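Local coordinates for protein glutamine cyclotransferase (Xanthomonas campestris, PDB 3MBR) that probably catalyses the cyclisation of N-terminal glutamine in peptides to pyroglutamate, and carries a calcium ion in its beta-propeller, at residues I78-R83 with W108-D113; T123-K128 with S139-A144; D150-L155 with L162-W167; E154-N159 with N207-D212. The protein carries 1 engineered substitution. All coordinates share one frame; numbering follows the deposited sequence.

Contact 1 of 4, residues I78-R83 with W108-D113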
# COMPACT_ATOMS: atom_id res chain seq x y z
N ILE A 78 3.69 0.67 -11.63
CA ILE A 78 4.01 -0.80 -11.57
C ILE A 78 2.99 -1.47 -10.67
O ILE A 78 2.72 -0.96 -9.59
CB ILE A 78 5.49 -0.97 -11.06
CG1 ILE A 78 6.44 -0.23 -12.02
CG2 ILE A 78 5.81 -2.44 -10.93
CD1 ILE A 78 7.81 -0.07 -11.59
N GLN A 79 2.47 -2.61 -11.12
CA GLN A 79 1.43 -3.28 -10.35
C GLN A 79 1.70 -4.76 -10.24
O GLN A 79 2.14 -5.40 -11.21
CB GLN A 79 0.10 -3.07 -11.07
CG GLN A 79 -1.09 -3.70 -10.29
CD GLN A 79 -2.41 -3.44 -10.91
OE1 GLN A 79 -2.56 -3.40 -12.11
NE2 GLN A 79 -3.43 -3.27 -10.06
N LEU A 80 1.39 -5.37 -9.09
CA LEU A 80 1.43 -6.81 -8.86
C LEU A 80 0.07 -7.42 -9.08
O LEU A 80 -0.93 -6.70 -9.20
CB LEU A 80 1.94 -7.16 -7.45
CG LEU A 80 3.23 -6.48 -7.04
CD1 LEU A 80 3.48 -6.76 -5.54
CD2 LEU A 80 4.37 -6.98 -7.89
N THR A 81 0.02 -8.75 -9.19
CA THR A 81 -1.26 -9.41 -9.18
C THR A 81 -1.30 -10.36 -8.02
O THR A 81 -0.24 -10.82 -7.50
CB THR A 81 -1.50 -10.22 -10.47
OG1 THR A 81 -0.45 -11.20 -10.63
CG2 THR A 81 -1.65 -9.35 -11.70
N TRP A 82 -2.47 -10.70 -7.59
CA TRP A 82 -2.51 -11.58 -6.41
C TRP A 82 -1.84 -12.98 -6.60
O TRP A 82 -0.79 -13.34 -5.96
CB TRP A 82 -3.94 -11.66 -5.96
CG TRP A 82 -4.14 -12.51 -4.70
CD1 TRP A 82 -3.22 -12.78 -3.68
CD2 TRP A 82 -5.32 -13.24 -4.38
NE1 TRP A 82 -3.80 -13.61 -2.75
CE2 TRP A 82 -5.08 -13.91 -3.15
CE3 TRP A 82 -6.57 -13.40 -5.01
CZ2 TRP A 82 -6.06 -14.72 -2.55
CZ3 TRP A 82 -7.53 -14.20 -4.42
CH2 TRP A 82 -7.26 -14.85 -3.20
N ARG A 83 -2.43 -13.77 -7.49
CA ARG A 83 -1.97 -15.16 -7.58
C ARG A 83 -1.56 -15.51 -9.01
O ARG A 83 -1.38 -16.70 -9.33
CB ARG A 83 -3.07 -16.12 -7.05
CG ARG A 83 -3.07 -16.18 -5.51
CD ARG A 83 -4.20 -17.08 -4.91
NE ARG A 83 -4.19 -17.04 -3.42
CZ ARG A 83 -4.92 -17.82 -2.62
NH1 ARG A 83 -5.75 -18.73 -3.12
NH2 ARG A 83 -4.81 -17.68 -1.30
N TRP A 108 1.58 -8.96 -3.10
CA TRP A 108 0.69 -8.25 -2.19
C TRP A 108 0.78 -6.75 -2.30
O TRP A 108 -0.21 -6.14 -2.70
CB TRP A 108 0.95 -8.72 -0.74
CG TRP A 108 0.43 -10.11 -0.43
CD1 TRP A 108 0.51 -11.21 -1.20
CD2 TRP A 108 -0.12 -10.53 0.80
NE1 TRP A 108 -0.03 -12.32 -0.53
CE2 TRP A 108 -0.44 -11.89 0.70
CE3 TRP A 108 -0.42 -9.87 1.98
CZ2 TRP A 108 -1.03 -12.62 1.75
CZ3 TRP A 108 -1.05 -10.61 3.03
CH2 TRP A 108 -1.30 -11.97 2.93
N ALA A 109 1.95 -6.17 -2.02
CA ALA A 109 2.03 -4.71 -2.02
C ALA A 109 3.41 -4.23 -2.51
O ALA A 109 4.38 -5.00 -2.49
CB ALA A 109 1.65 -4.12 -0.69
N LEU A 110 3.47 -2.96 -2.90
CA LEU A 110 4.71 -2.36 -3.40
C LEU A 110 4.85 -0.98 -2.84
O LEU A 110 3.83 -0.32 -2.66
CB LEU A 110 4.67 -2.16 -4.96
CG LEU A 110 4.84 -3.36 -5.81
CD1 LEU A 110 4.57 -3.01 -7.28
CD2 LEU A 110 6.30 -3.93 -5.66
N THR A 111 6.08 -0.49 -2.69
CA THR A 111 6.30 0.93 -2.56
C THR A 111 7.71 1.20 -3.12
O THR A 111 8.29 0.28 -3.70
CB THR A 111 6.11 1.45 -1.12
OG1 THR A 111 6.19 2.89 -1.15
CG2 THR A 111 7.18 0.93 -0.13
N SER A 112 8.25 2.40 -2.95
CA SER A 112 9.61 2.68 -3.44
C SER A 112 10.21 3.76 -2.63
O SER A 112 9.50 4.63 -2.06
CB SER A 112 9.53 3.05 -4.88
OG SER A 112 8.94 4.34 -5.06
N ASP A 113 11.53 3.74 -2.59
CA ASP A 113 12.29 4.93 -2.06
C ASP A 113 12.86 5.63 -3.29
O ASP A 113 12.21 5.61 -4.36
CB ASP A 113 13.35 4.55 -1.03
CG ASP A 113 14.43 3.69 -1.58
OD1 ASP A 113 14.50 3.43 -2.81
OD2 ASP A 113 15.25 3.22 -0.76
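In both Leu80 and Leu110 chi1 (-50° and -76°) sets CG beside the residue's own backbone N and anti to the carbonyl carbon. The two side chains meet tip to tip from facing strands. Leu80 CD1 rests 3.7 Å from Leu110 CG, and Leu80 CD1 also lies 3.6 Å from Ala109 O. In return Leu110 CD1 touches Ile78 O at 3.6 Å. The CG2 methyl of Ile78 meets the same Leu110 CD1 at 3.9 Å, the two side chains crossing at about a right angle. Branched aliphatic residues suit this place, because short forked ends fill the gap between two sheets without bringing in polar groups that would need partners. The strands run 158° to one another with axes 7.3 Å apart, and no hydrogen bond joins them, so they belong to different sheets. Val71 and Met119 also pack against Leu110. The CB of Ala109 turns the other way and packs on Glu154, where a small residue leaves room for the calcium-binding strand; Trp108 and Ala109 together form a classic beta bulge facing Ser120. Apolar packing between successive antiparallel sheets is what holds neighbouring blades together in a beta-propeller.

Contact 2 of 4, residues T123-K128 with S139-A144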
# COMPACT_ATOMS: atom_id res chain seq x y z
N THR A 123 4.75 -12.84 3.17
CA THR A 123 5.72 -13.39 4.14
C THR A 123 6.40 -12.24 4.90
O THR A 123 6.08 -11.07 4.64
CB THR A 123 6.82 -14.28 3.48
OG1 THR A 123 7.76 -13.43 2.82
CG2 THR A 123 6.23 -15.29 2.44
N ALA A 124 7.34 -12.54 5.81
CA ALA A 124 8.05 -11.53 6.62
C ALA A 124 9.27 -10.97 5.88
O ALA A 124 9.98 -10.11 6.39
CB ALA A 124 8.44 -12.06 8.04
N VAL A 125 9.50 -11.50 4.68
CA VAL A 125 10.70 -11.03 3.93
C VAL A 125 10.23 -10.07 2.82
O VAL A 125 9.58 -10.52 1.83
CB VAL A 125 11.42 -12.23 3.33
CG1 VAL A 125 12.58 -11.77 2.46
CG2 VAL A 125 11.88 -13.12 4.44
N ILE A 126 10.49 -8.78 2.98
CA ILE A 126 10.25 -7.79 1.90
C ILE A 126 11.40 -7.83 0.87
O ILE A 126 12.60 -7.78 1.22
CB ILE A 126 10.23 -6.40 2.52
CG1 ILE A 126 9.10 -6.23 3.54
CG2 ILE A 126 10.19 -5.28 1.46
CD1 ILE A 126 9.17 -5.05 4.25
N ARG A 127 11.00 -7.92 -0.39
CA ARG A 127 11.97 -7.96 -1.52
C ARG A 127 12.31 -6.53 -1.95
O ARG A 127 11.44 -5.67 -2.15
CB ARG A 127 11.38 -8.74 -2.68
CG ARG A 127 10.73 -10.12 -2.34
CD ARG A 127 10.04 -10.76 -3.57
NE ARG A 127 9.25 -11.97 -3.29
CZ ARG A 127 8.56 -12.72 -4.17
NH1 ARG A 127 8.59 -12.50 -5.49
NH2 ARG A 127 7.83 -13.77 -3.72
N LYS A 128 13.60 -6.30 -2.21
CA LYS A 128 14.03 -5.00 -2.75
C LYS A 128 14.35 -5.23 -4.24
O LYS A 128 15.16 -6.11 -4.58
CB LYS A 128 15.24 -4.55 -1.96
CG LYS A 128 15.75 -3.15 -2.18
CD LYS A 128 16.93 -2.89 -1.14
CE LYS A 128 17.46 -1.48 -1.12
NZ LYS A 128 18.88 -1.40 -0.54
N SER A 139 16.93 -7.83 0.26
CA SER A 139 15.72 -8.04 1.06
C SER A 139 15.83 -7.46 2.45
O SER A 139 16.91 -7.06 2.90
CB SER A 139 15.39 -9.52 1.13
OG SER A 139 16.46 -10.25 1.67
N ILE A 140 14.70 -7.40 3.12
CA ILE A 140 14.62 -6.95 4.50
C ILE A 140 13.75 -7.98 5.20
O ILE A 140 12.56 -8.19 4.83
CB ILE A 140 13.91 -5.56 4.64
CG1 ILE A 140 14.76 -4.43 4.00
CG2 ILE A 140 13.66 -5.23 6.14
CD1 ILE A 140 13.94 -3.18 3.65
N LYS A 141 14.31 -8.60 6.26
CA LYS A 141 13.51 -9.47 7.10
C LYS A 141 12.94 -8.64 8.22
O LYS A 141 13.68 -8.04 8.98
CB LYS A 141 14.37 -10.58 7.69
CG LYS A 141 13.53 -11.75 8.17
CD LYS A 141 12.81 -11.54 9.51
CE LYS A 141 12.51 -12.92 10.15
NZ LYS A 141 11.56 -13.72 9.28
N VAL A 142 11.61 -8.54 8.26
CA VAL A 142 10.95 -7.68 9.22
C VAL A 142 10.68 -8.45 10.51
O VAL A 142 10.13 -9.53 10.52
CB VAL A 142 9.66 -7.17 8.64
CG1 VAL A 142 9.04 -6.15 9.58
CG2 VAL A 142 9.95 -6.51 7.27
N THR A 143 11.07 -7.84 11.59
CA THR A 143 10.76 -8.41 12.95
C THR A 143 10.18 -7.39 13.91
O THR A 143 10.47 -6.19 13.81
CB THR A 143 11.98 -9.09 13.61
OG1 THR A 143 13.08 -8.15 13.74
CG2 THR A 143 12.40 -10.36 12.77
N ALA A 144 9.32 -7.85 14.81
CA ALA A 144 8.80 -6.98 15.88
C ALA A 144 9.06 -7.63 17.21
O ALA A 144 8.54 -8.73 17.45
CB ALA A 144 7.28 -6.79 15.66
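Ile126 and Val142 cross obliquely, Ile126 CD1 coming to 3.4 Å from Val142 CG2. That spacing is tighter than usual van der Waals contact and should be read with some caution. Ile140 stands beside Ile126, the pair sharing one face of the sheet, where Tyr118 packs on both; beta-branched residues fit such a buried, extended strand. Ile126 and Ile140 form an antiparallel hydrogen-bonded pair: Ile126 N gives to Ile140 O at 2.8 Å, and Ile140 N returns a bond to Ile126 O at 2.9 Å. This is a beta hairpin, made of strands 125-129 and 136-144 in the outer part of one propeller blade. Just beyond the paired residues, Val142 N gives a straight bond to Ala124 O at 2.9 Å. Side chains on the other face are more exposed, and polar residues are at home there. Val125 CG1 touches Ser139 CB diagonally at 3.8 Å. Lys141 bends at chi2 (-77°) and again at chi4 (-64°), and its NZ ends 3.7 Å from Ala124 CB, whose small methyl gives the ammonium room. Thr123 opens the segment with an ST turn, its OG1 accepting from Val125 N at 3.2 Å.

Contact 3 of 4, residues D150-L155 with L162-W167. With CA (calcium ion), chain B.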
# COMPACT_ATOMS: atom_id res chain seq x y z
N ASP A 150 4.64 -11.17 9.24
CA ASP A 150 4.17 -11.45 7.86
C ASP A 150 2.77 -10.93 7.65
O ASP A 150 2.32 -10.10 8.47
CB ASP A 150 4.31 -12.98 7.63
CG ASP A 150 3.28 -13.83 8.41
OD1 ASP A 150 3.48 -15.10 8.39
OD2 ASP A 150 2.27 -13.30 9.01
N ASN A 151 2.13 -11.23 6.51
CA ASN A 151 0.79 -10.72 6.21
C ASN A 151 0.78 -9.22 6.22
O ASN A 151 -0.16 -8.61 6.68
CB ASN A 151 -0.30 -11.26 7.19
CG ASN A 151 -0.80 -12.58 6.77
OD1 ASN A 151 -1.85 -12.68 6.09
ND2 ASN A 151 -0.12 -13.59 7.19
N LEU A 152 1.60 -8.67 5.35
CA LEU A 152 1.70 -7.19 5.18
C LEU A 152 0.99 -6.74 3.93
O LEU A 152 1.49 -7.03 2.78
CB LEU A 152 3.12 -6.81 5.17
CG LEU A 152 3.96 -7.19 6.37
CD1 LEU A 152 5.43 -6.82 6.30
CD2 LEU A 152 3.41 -6.74 7.80
N ASN A 153 -0.27 -6.33 4.02
CA ASN A 153 -1.12 -6.29 2.83
C ASN A 153 -0.91 -4.87 2.15
O ASN A 153 -1.48 -4.64 1.03
CB ASN A 153 -2.67 -6.54 3.10
CG ASN A 153 -3.36 -5.34 3.82
OD1 ASN A 153 -2.72 -4.52 4.39
ND2 ASN A 153 -4.65 -5.25 3.79
N GLU A 154 -0.16 -3.91 2.78
CA GLU A 154 0.09 -2.63 2.08
C GLU A 154 1.35 -2.01 2.61
O GLU A 154 1.65 -2.14 3.82
CB GLU A 154 -1.13 -1.70 2.32
CG GLU A 154 -1.00 -0.23 1.87
CD GLU A 154 -0.75 0.06 0.38
OE1 GLU A 154 -0.93 1.23 -0.04
OE2 GLU A 154 -0.24 -0.86 -0.34
N LEU A 155 2.08 -1.32 1.72
CA LEU A 155 3.34 -0.66 2.10
C LEU A 155 3.32 0.80 1.68
O LEU A 155 2.60 1.18 0.69
CB LEU A 155 4.50 -1.29 1.29
CG LEU A 155 4.79 -2.78 1.61
CD1 LEU A 155 5.95 -3.27 0.72
CD2 LEU A 155 5.09 -3.04 3.06
N LEU A 162 9.90 2.30 6.29
CA LEU A 162 8.85 1.56 5.58
C LEU A 162 7.61 1.44 6.50
O LEU A 162 7.75 0.91 7.62
CB LEU A 162 9.40 0.19 5.13
CG LEU A 162 8.48 -0.78 4.41
CD1 LEU A 162 8.09 -0.12 3.06
CD2 LEU A 162 9.20 -2.03 4.15
N LEU A 163 6.46 1.90 6.07
CA LEU A 163 5.22 1.64 6.80
C LEU A 163 4.59 0.42 6.16
O LEU A 163 4.51 0.29 4.92
CB LEU A 163 4.23 2.78 6.69
CG LEU A 163 4.60 4.12 7.37
CD1 LEU A 163 3.45 5.09 7.44
CD2 LEU A 163 5.29 4.00 8.64
N ALA A 164 4.09 -0.49 6.98
CA ALA A 164 3.43 -1.71 6.47
C ALA A 164 2.18 -1.97 7.27
O ALA A 164 2.22 -2.00 8.52
CB ALA A 164 4.39 -2.92 6.63
N ASN A 165 1.07 -2.13 6.56
CA ASN A 165 -0.15 -2.55 7.28
C ASN A 165 -0.15 -4.01 7.64
O ASN A 165 0.23 -4.84 6.80
CB ASN A 165 -1.38 -2.31 6.39
CG ASN A 165 -2.67 -2.41 7.16
OD1 ASN A 165 -2.90 -1.61 8.09
ND2 ASN A 165 -3.55 -3.34 6.78
N VAL A 166 -0.57 -4.32 8.88
CA VAL A 166 -0.70 -5.66 9.42
C VAL A 166 -2.27 -5.80 9.68
O VAL A 166 -2.89 -5.43 10.75
CB VAL A 166 -0.05 -5.71 10.83
CG1 VAL A 166 -0.01 -7.10 11.21
CG2 VAL A 166 1.38 -5.10 10.82
N TRP A 167 -2.96 -6.24 8.67
CA TRP A 167 -4.39 -6.28 8.76
C TRP A 167 -4.92 -7.13 9.83
O TRP A 167 -6.03 -6.90 10.23
CB TRP A 167 -5.02 -6.74 7.41
CG TRP A 167 -4.75 -8.27 7.03
CD1 TRP A 167 -3.65 -8.84 6.33
CD2 TRP A 167 -5.67 -9.38 7.30
NE1 TRP A 167 -3.87 -10.24 6.16
CE2 TRP A 167 -5.06 -10.58 6.80
CE3 TRP A 167 -6.89 -9.47 8.01
CZ2 TRP A 167 -5.69 -11.81 6.91
CZ3 TRP A 167 -7.54 -10.75 8.09
CH2 TRP A 167 -6.95 -11.84 7.58
CA CA B . 1.03 2.67 -0.60
O HOH W 1 2.11 1.81 -2.60
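Trp167 NE1 donates to Asn151 OD1 at 3.2 Å, a bent bond (139°) with amide and ring planes 62° apart; Asn151 ND2 is meanwhile spent on Asp150 OD2, which fixes the way the amide is turned. Asn165 ND2 gives a 2.8 Å bond to Asn153 OD1, tilted out of the plane of the accepting amide. A chi1 of 72° sets Asn153 CG between the backbone N and the carbonyl carbon; OD1 then takes the Asn165 bond and ND2 gives one to Leu206 O of the next blade. Asparagine, with a donor and an acceptor on a short stem, suits such buried bridging.

Among the backbone bonds, Asn165 N meets Glu154 O at 2.8 Å, and Ala164 CA adds a CA-H...O contact to the same oxygen.

Apolar contacts lie on the sheet face opposite the Glu154 and Asn165 side chains. Leu155 CD2 packs 3.6 Å from Ala164 CB, while Leu152 and Val166 lie side by side, CD2 to CG2 at 4.0 Å.

The metal supplies the last group: calcium is bound by Glu154 OE1 and Leu155 O, each at 2.5 Å. Glu154 OE2 takes a weak bond from Leu155 N. The hairpin of strands 152-158 and 161-166 thus sets two calcium ligands on adjacent residues, one a charged oxygen and one a carbonyl that the ion would polarise.

Contact 4 of 4, residues E154-N159 with N207-D212. With CA (calcium ion), chain B.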
# COMPACT_ATOMS: atom_id res chain seq x y z
N GLU A 154 -0.16 -3.91 2.78
CA GLU A 154 0.09 -2.63 2.08
C GLU A 154 1.35 -2.01 2.61
O GLU A 154 1.65 -2.14 3.82
CB GLU A 154 -1.13 -1.70 2.32
CG GLU A 154 -1.00 -0.23 1.87
CD GLU A 154 -0.75 0.06 0.38
OE1 GLU A 154 -0.93 1.23 -0.04
OE2 GLU A 154 -0.24 -0.86 -0.34
N LEU A 155 2.08 -1.32 1.72
CA LEU A 155 3.34 -0.66 2.10
C LEU A 155 3.32 0.80 1.68
O LEU A 155 2.60 1.18 0.69
CB LEU A 155 4.50 -1.29 1.29
CG LEU A 155 4.79 -2.78 1.61
CD1 LEU A 155 5.95 -3.27 0.72
CD2 LEU A 155 5.09 -3.04 3.06
N GLU A 156 4.14 1.61 2.37
CA GLU A 156 4.35 2.96 1.88
C GLU A 156 5.69 3.42 2.46
O GLU A 156 5.91 3.31 3.69
CB GLU A 156 3.23 3.87 2.35
CG GLU A 156 3.33 5.29 1.74
CD GLU A 156 3.17 5.33 0.24
OE1 GLU A 156 3.31 6.47 -0.28
OE2 GLU A 156 2.82 4.31 -0.42
N TRP A 157 6.54 4.02 1.65
CA TRP A 157 7.79 4.58 2.10
C TRP A 157 7.58 5.96 2.63
O TRP A 157 7.01 6.81 1.90
CB TRP A 157 8.79 4.66 0.93
CG TRP A 157 10.18 4.92 1.40
CD1 TRP A 157 10.78 6.14 1.51
CD2 TRP A 157 11.10 3.96 1.86
NE1 TRP A 157 12.10 5.98 2.00
CE2 TRP A 157 12.30 4.65 2.22
CE3 TRP A 157 11.06 2.57 1.98
CZ2 TRP A 157 13.46 3.99 2.64
CZ3 TRP A 157 12.26 1.90 2.44
CH2 TRP A 157 13.40 2.63 2.75
N VAL A 158 8.00 6.25 3.87
CA VAL A 158 7.74 7.60 4.47
C VAL A 158 8.99 8.01 5.20
O VAL A 158 9.37 7.39 6.19
CB VAL A 158 6.58 7.49 5.47
CG1 VAL A 158 6.29 8.87 6.09
CG2 VAL A 158 5.29 6.98 4.81
N ASN A 159 9.63 9.05 4.70
CA ASN A 159 10.83 9.65 5.42
C ASN A 159 11.85 8.61 5.87
O ASN A 159 12.26 8.58 7.05
CB ASN A 159 10.35 10.42 6.65
CG ASN A 159 9.42 11.59 6.31
OD1 ASN A 159 8.47 11.88 7.06
ND2 ASN A 159 9.64 12.23 5.15
N ASN A 207 -6.19 -0.93 3.55
CA ASN A 207 -5.44 -1.55 2.46
C ASN A 207 -4.78 -0.50 1.60
O ASN A 207 -4.24 -0.82 0.53
CB ASN A 207 -6.34 -2.47 1.63
CG ASN A 207 -5.65 -3.65 1.15
OD1 ASN A 207 -6.27 -4.71 1.24
ND2 ASN A 207 -4.51 -3.50 0.51
N GLY A 208 -4.79 0.77 2.00
CA GLY A 208 -4.17 1.82 1.17
C GLY A 208 -3.46 2.77 2.11
O GLY A 208 -4.14 3.29 3.04
N ILE A 209 -2.18 2.97 1.93
CA ILE A 209 -1.41 3.93 2.71
C ILE A 209 -0.66 4.77 1.68
O ILE A 209 0.13 4.18 0.91
CB ILE A 209 -0.40 3.26 3.69
CG1 ILE A 209 -1.15 2.30 4.64
CG2 ILE A 209 0.32 4.39 4.43
CD1 ILE A 209 -0.17 1.38 5.39
N ALA A 210 -0.88 6.07 1.64
CA ALA A 210 -0.23 6.90 0.63
C ALA A 210 0.45 8.14 1.27
O ALA A 210 -0.21 8.82 2.05
CB ALA A 210 -1.20 7.36 -0.44
N PHE A 211 1.65 8.47 0.90
CA PHE A 211 2.33 9.59 1.46
C PHE A 211 2.60 10.64 0.39
O PHE A 211 3.11 10.33 -0.73
CB PHE A 211 3.66 9.11 2.07
CG PHE A 211 4.39 10.19 2.75
CD1 PHE A 211 3.82 10.90 3.80
CD2 PHE A 211 5.70 10.50 2.37
CE1 PHE A 211 4.52 11.91 4.48
CE2 PHE A 211 6.44 11.50 3.10
CZ PHE A 211 5.83 12.20 4.10
N ASP A 212 2.17 11.87 0.67
CA ASP A 212 2.47 13.05 -0.16
C ASP A 212 3.73 13.65 0.44
O ASP A 212 3.65 14.31 1.48
CB ASP A 212 1.28 14.00 -0.03
CG ASP A 212 1.57 15.41 -0.55
OD1 ASP A 212 0.65 16.25 -0.41
OD2 ASP A 212 2.67 15.69 -1.07
CA CA B . 1.03 2.67 -0.60
O HOH W 2 2.76 8.00 -2.29
O HOH W 1 2.11 1.81 -2.60
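The Phe211 ring takes Val158 CG1 squarely over one face, 3.7 Å from the centroid and 5° off the normal, a CH-pi contact. The Asn159 amide stands nearly perpendicular to the ring, ND2 approaching CE2 obliquely at 3.9 Å. The Glu156 carboxylate plane is steeply turned from the ring. A flat ring suits this buried place, since it offers a broad face to a branched residue.

Strands 154-158 and 207-212 run nearly parallel, yet the hydrogen bonds between them use carboxylates. Ile209 N donates to the anti lone pair of Glu154 OE1 at 2.9 Å, almost straight. Phe211 N donates to Glu156 OE1, also 2.9 Å, from above the carboxylate plane. Glu156 CG is anti to the backbone N (chi1 -174°), and the bend at chi2 (64°) helps bring its carboxylate toward the ion. There Glu156 OE2 binds calcium at 2.4 Å, and Ile209 O binds it too, at 2.3 Å. These two oxygens lie only 3.0 Å apart because both are ligands of the metal. Water 2 lies within hydrogen-bonding distance of Glu156 OE1 and Phe211 O.

Water 1 and Leu26 O, from the innermost strand of another blade, complete six ligands. Two glutamates would largely offset the charge of the ion, which ties the inner strands of separate blades together at the propeller centre.

In the fold
Following the chain, contact 1 closes the loop from 78 to 113, joining one blade to the inner strand of the next. Contact 2 follows in series and closes the outer hairpin of that second blade. Contact 3 comes next, in the third blade of the run, its Leu162 packing on Thr111. Contacts 3 and 4 start from the same strand and share Glu154 and Leu155, contact 3 closing the short hairpin and contact 4 the longer loop. Contact 4 reaches on to strand 206-212, in the sheet that also holds the N-terminal strand 9-16. Thr111 OG1 to Trp157 N links contacts 1 and 4; contacts 3 and 4 share the calcium.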